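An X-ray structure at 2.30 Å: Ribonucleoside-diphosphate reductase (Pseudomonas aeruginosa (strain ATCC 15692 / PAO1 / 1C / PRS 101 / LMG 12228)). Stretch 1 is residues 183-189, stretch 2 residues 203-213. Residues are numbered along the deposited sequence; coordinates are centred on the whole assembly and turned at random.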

ATOM      1  N   LEU A 183     -37.844  20.484  41.377  1.00 88.09           N
ATOM      2  CA  LEU A 183     -37.706  19.508  40.302  1.00 87.90           C
ATOM      3  C   LEU A 183     -36.870  18.314  40.751  1.00 88.57           C
ATOM      4  O   LEU A 183     -37.219  17.161  40.471  1.00 87.22           O
ATOM      5  CB  LEU A 183     -37.082  20.174  39.075  1.00 87.74           C
ATOM      6  CG  LEU A 183     -37.155  19.423  37.744  1.00 88.11           C
ATOM      7  CD1 LEU A 183     -38.583  19.405  37.212  1.00 88.87           C
ATOM      8  CD2 LEU A 183     -36.209  20.048  36.727  1.00 88.71           C
ATOM      9  N   ILE A 184     -35.764  18.572  41.455  1.00 96.47           N
ATOM     10  CA  ILE A 184     -34.911  17.484  41.923  1.00 96.25           C
ATOM     11  C   ILE A 184     -35.636  16.649  42.970  1.00 95.48           C
ATOM     12  O   ILE A 184     -35.541  15.417  42.976  1.00 95.81           O
ATOM     13  CB  ILE A 184     -33.582  18.039  42.470  1.00 96.34           C
ATOM     14  CG1 ILE A 184     -32.823  18.796  41.377  1.00 97.65           C
ATOM     15  CG2 ILE A 184     -32.718  16.906  43.026  1.00 94.42           C
ATOM     16  CD1 ILE A 184     -31.560  19.476  41.870  1.00 97.23           C
ATOM     17  N   GLU A 185     -36.358  17.306  43.881  1.00 88.35           N
ATOM     18  CA  GLU A 185     -37.043  16.584  44.949  1.00 87.66           C
ATOM     19  C   GLU A 185     -38.106  15.647  44.390  1.00 87.68           C
ATOM     20  O   GLU A 185     -38.294  14.534  44.899  1.00 86.34           O
ATOM     21  CB  GLU A 185     -37.660  17.577  45.933  1.00 88.45           C
ATOM     22  CG  GLU A 185     -38.235  16.936  47.184  1.00 87.99           C
ATOM     23  CD  GLU A 185     -38.619  17.961  48.234  1.00 89.73           C
ATOM     24  OE1 GLU A 185     -38.494  19.173  47.957  1.00 90.39           O
ATOM     25  OE2 GLU A 185     -39.043  17.556  49.338  1.00 90.14           O
ATOM     26  N   ARG A 186     -38.813  16.077  43.343  1.00 86.64           N
ATOM     27  CA  ARG A 186     -39.832  15.224  42.739  1.00 86.54           C
ATOM     28  C   ARG A 186     -39.199  14.040  42.020  1.00 86.95           C
ATOM     29  O   ARG A 186     -39.611  12.891  42.215  1.00 85.65           O
ATOM     30  CB  ARG A 186     -40.697  16.041  41.777  1.00 86.03           C
ATOM     31  CG  ARG A 186     -41.629  17.023  42.468  1.00 86.10           C
ATOM     32  CD  ARG A 186     -42.598  17.674  41.492  1.00 86.72           C
ATOM     33  NE  ARG A 186     -42.070  18.911  40.916  1.00 86.94           N
ATOM     34  CZ  ARG A 186     -41.481  19.007  39.727  1.00 87.47           C
ATOM     35  NH1 ARG A 186     -41.326  17.938  38.955  1.00 87.10           N
ATOM     36  NH2 ARG A 186     -41.042  20.188  39.307  1.00 88.58           N
ATOM     37  N   GLU A 187     -38.190  14.301  41.182  1.00 94.44           N
ATOM     38  CA  GLU A 187     -37.565  13.226  40.418  1.00 96.77           C
ATOM     39  C   GLU A 187     -36.939  12.188  41.341  1.00 98.17           C
ATOM     40  O   GLU A 187     -36.971  10.986  41.048  1.00 98.23           O
ATOM     41  CB  GLU A 187     -36.517  13.802  39.464  1.00 96.62           C
ATOM     42  CG  GLU A 187     -35.988  12.810  38.434  1.00 96.87           C
ATOM     43  CD  GLU A 187     -36.991  12.515  37.333  1.00 98.20           C
ATOM     44  OE1 GLU A 187     -38.086  13.117  37.346  1.00 97.81           O
ATOM     45  OE2 GLU A 187     -36.683  11.682  36.452  1.00 98.57           O
ATOM     46  N   THR A 188     -36.357  12.632  42.455  1.00103.83           N
ATOM     47  CA  THR A 188     -35.851  11.697  43.454  1.00105.22           C
ATOM     48  C   THR A 188     -36.983  10.858  44.032  1.00108.19           C
ATOM     49  O   THR A 188     -36.985   9.627  43.915  1.00108.69           O
ATOM     50  CB  THR A 188     -35.129  12.453  44.573  1.00104.26           C
ATOM     51  OG1 THR A 188     -35.969  13.504  45.065  1.00105.25           O
ATOM     52  CG2 THR A 188     -33.823  13.041  44.079  1.00103.51           C
ATOM     53  N   LEU A 189     -37.968  11.518  44.647  1.00113.38           N
ATOM     54  CA  LEU A 189     -39.045  10.856  45.377  1.00115.99           C
ATOM     55  C   LEU A 189     -39.628   9.671  44.607  1.00117.19           C
ATOM     56  O   LEU A 189     -40.181   8.744  45.208  1.00117.57           O
ATOM     57  CB  LEU A 189     -40.146  11.868  45.713  1.00117.64           C
ATOM     58  CG  LEU A 189     -41.216  11.481  46.747  1.00119.39           C
ATOM     59  CD1 LEU A 189     -42.430  10.825  46.088  1.00120.65           C
ATOM     60  CD2 LEU A 189     -40.649  10.579  47.840  1.00119.08           C
ATOM     61  N   THR A 203     -27.546   8.837  47.851  1.00 78.45           N
ATOM     62  CA  THR A 203     -27.042   8.473  46.532  1.00 77.10           C
ATOM     63  C   THR A 203     -28.128   8.613  45.473  1.00 77.43           C
ATOM     64  O   THR A 203     -27.833   8.949  44.320  1.00 76.97           O
ATOM     65  CB  THR A 203     -26.493   7.042  46.545  1.00 78.38           C
ATOM     66  OG1 THR A 203     -27.571   6.107  46.653  1.00 80.18           O
ATOM     67  CG2 THR A 203     -25.525   6.838  47.713  1.00 77.80           C
ATOM     68  N   ALA A 204     -29.388   8.369  45.845  1.00 79.47           N
ATOM     69  CA  ALA A 204     -30.490   8.601  44.919  1.00 80.00           C
ATOM     70  C   ALA A 204     -30.634  10.085  44.600  1.00 78.15           C
ATOM     71  O   ALA A 204     -30.908  10.456  43.452  1.00 79.05           O
ATOM     72  CB  ALA A 204     -31.789   8.047  45.503  1.00 80.41           C
ATOM     73  N   LEU A 205     -30.456  10.948  45.602  1.00 76.34           N
ATOM     74  CA  LEU A 205     -30.445  12.385  45.346  1.00 75.44           C
ATOM     75  C   LEU A 205     -29.294  12.769  44.427  1.00 74.21           C
ATOM     76  O   LEU A 205     -29.449  13.617  43.543  1.00 74.95           O
ATOM     77  CB  LEU A 205     -30.350  13.155  46.663  1.00 74.88           C
ATOM     78  CG  LEU A 205     -31.631  13.832  47.150  1.00 76.50           C
ATOM     79  CD1 LEU A 205     -32.710  12.808  47.459  1.00 77.04           C
ATOM     80  CD2 LEU A 205     -31.332  14.688  48.368  1.00 76.53           C
ATOM     81  N   VAL A 206     -28.128  12.153  44.625  1.00 71.22           N
ATOM     82  CA  VAL A 206     -26.975  12.460  43.787  1.00 71.25           C
ATOM     83  C   VAL A 206     -27.188  11.931  42.375  1.00 75.49           C
ATOM     84  O   VAL A 206     -26.831  12.590  41.392  1.00 75.97           O
ATOM     85  CB  VAL A 206     -25.694  11.892  44.426  1.00 68.04           C
ATOM     86  CG1 VAL A 206     -24.489  12.103  43.515  1.00 68.42           C
ATOM     87  CG2 VAL A 206     -25.453  12.537  45.783  1.00 66.61           C
ATOM     88  N   MET A 207     -27.779  10.741  42.249  1.00100.65           N
ATOM     89  CA  MET A 207     -27.961  10.137  40.933  1.00106.13           C
ATOM     90  C   MET A 207     -28.792  11.035  40.024  1.00105.10           C
ATOM     91  O   MET A 207     -28.447  11.245  38.855  1.00107.66           O
ATOM     92  CB  MET A 207     -28.616   8.761  41.072  1.00110.61           C
ATOM     93  CG  MET A 207     -27.643   7.634  41.389  1.00113.95           C
ATOM     94  SD  MET A 207     -26.518   7.288  40.024  1.00118.25           S
ATOM     95  CE  MET A 207     -25.553   5.940  40.706  1.00118.48           C
ATOM     96  N   THR A 208     -29.894  11.574  40.543  1.00 89.12           N
ATOM     97  CA  THR A 208     -30.767  12.434  39.759  1.00 88.00           C
ATOM     98  C   THR A 208     -30.371  13.903  39.845  1.00 85.78           C
ATOM     99  O   THR A 208     -31.145  14.768  39.426  1.00 87.27           O
ATOM    100  CB  THR A 208     -32.225  12.267  40.200  1.00 88.23           C
ATOM    101  OG1 THR A 208     -32.467  13.031  41.385  1.00 87.18           O
ATOM    102  CG2 THR A 208     -32.544  10.800  40.470  1.00 88.21           C
ATOM    103  N   ALA A 209     -29.188  14.203  40.377  1.00 82.58           N
ATOM    104  CA  ALA A 209     -28.642  15.551  40.347  1.00 81.15           C
ATOM    105  C   ALA A 209     -27.575  15.719  39.276  1.00 81.27           C
ATOM    106  O   ALA A 209     -27.501  16.777  38.646  1.00 81.39           O
ATOM    107  CB  ALA A 209     -28.056  15.921  41.712  1.00 79.52           C
ATOM    108  N   ARG A 210     -26.749  14.695  39.049  1.00100.42           N
ATOM    109  CA  ARG A 210     -25.756  14.764  37.987  1.00103.47           C
ATOM    110  C   ARG A 210     -26.346  14.450  36.618  1.00102.55           C
ATOM    111  O   ARG A 210     -25.738  14.801  35.603  1.00104.58           O
ATOM    112  CB  ARG A 210     -24.588  13.816  38.273  1.00105.23           C
ATOM    113  CG  ARG A 210     -24.962  12.356  38.443  1.00108.42           C
ATOM    114  CD  ARG A 210     -23.718  11.479  38.362  1.00111.60           C
ATOM    115  NE  ARG A 210     -23.997  10.080  38.676  1.00114.56           N
ATOM    116  CZ  ARG A 210     -23.170   9.073  38.413  1.00116.63           C
ATOM    117  NH1 ARG A 210     -22.003   9.301  37.819  1.00117.17           N
ATOM    118  NH2 ARG A 210     -23.511   7.832  38.736  1.00117.32           N
ATOM    119  N   THR A 211     -27.511  13.801  36.563  1.00 90.02           N
ATOM    120  CA  THR A 211     -28.201  13.638  35.292  1.00 90.51           C
ATOM    121  C   THR A 211     -28.656  14.968  34.710  1.00 90.75           C
ATOM    122  O   THR A 211     -29.024  15.018  33.530  1.00 93.67           O
ATOM    123  CB  THR A 211     -29.412  12.715  35.459  1.00 90.48           C
ATOM    124  OG1 THR A 211     -29.958  12.397  34.172  1.00 93.18           O
ATOM    125  CG2 THR A 211     -30.490  13.381  36.310  1.00 89.34           C
ATOM    126  N   LEU A 212     -28.642  16.038  35.507  1.00 81.87           N
ATOM    127  CA  LEU A 212     -29.100  17.349  35.076  1.00 80.00           C
ATOM    128  C   LEU A 212     -27.970  18.264  34.625  1.00 81.01           C
ATOM    129  O   LEU A 212     -28.250  19.334  34.075  1.00 83.12           O
ATOM    130  CB  LEU A 212     -29.879  18.031  36.210  1.00 77.97           C
ATOM    131  CG  LEU A 212     -31.225  17.410  36.587  1.00 76.27           C
ATOM    132  CD1 LEU A 212     -31.723  17.990  37.899  1.00 74.72           C
ATOM    133  CD2 LEU A 212     -32.251  17.634  35.489  1.00 78.11           C
ATOM    134  N   VAL A 213     -26.707  17.877  34.834  1.00 79.05           N
ATOM    135  CA  VAL A 213     -25.604  18.733  34.412  1.00 80.33           C
ATOM    136  C   VAL A 213     -25.536  18.839  32.895  1.00 85.68           C
ATOM    137  O   VAL A 213     -24.976  19.809  32.370  1.00 86.24           O
ATOM    138  CB  VAL A 213     -24.255  18.229  34.971  1.00 79.17           C
ATOM    139  CG1 VAL A 213     -24.345  18.010  36.476  1.00 75.84           C
ATOM    140  CG2 VAL A 213     -23.799  16.956  34.263  1.00 80.64           C
TER

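The closest approach in this contact joins a methyl group to a hydroxyl that has no hydrogen-bonding partner: Thr 188 CG2 lies 3.0 Å from Thr 208 OG1, short for a carbon–oxygen pair. Thr 208 OG1 is buried by the contact, and no polar atom in the model satisfies it. The carbonyl oxygen of Ile 184 is its nearest approach to that residue, but at 4.2 Å from Ile 184 O to Thr 208 OG1 the gap is too wide for a hydrogen bond. Indeed, no hydrogen bond crosses between the two stretches.

The rotamer of Thr 188 accounts for which group it presents. With chi1 at 51° (p), its OG1 turns back to its own helix, 2.9 Å from Ile 184 O and 2.5 Å from Glu 185 O; which carbonyl receives the proton is not settled. The methyl is left facing the second helix, where CG2 also packs 3.6 Å from Leu 205 CD1 and 3.9 Å from Ala 204 O. Although the CA-to-CB bond of Leu 205 points sideways, the end of its side chain comes nearer and makes this contact. The backbones are close here as well, with Thr 188 CA 5.8 Å from Leu 205 CA.

One helical turn earlier, Ile 184 supplies an apolar contact: its CG1 is 3.7 Å from CD1 of Leu 212, which lies beyond the regular helix, in the type I turn from Arg 210 to Val 213. Glu 187 contributes more loosely, through its aliphatic portion, with Glu 187 CG 4.2 Å from Thr 208 CB.

The helix axes approach to 9.1 Å, with 120° between their N-to-C directions. The stretches together bury 341 Å², a modest area consistent with packing through a few side chains.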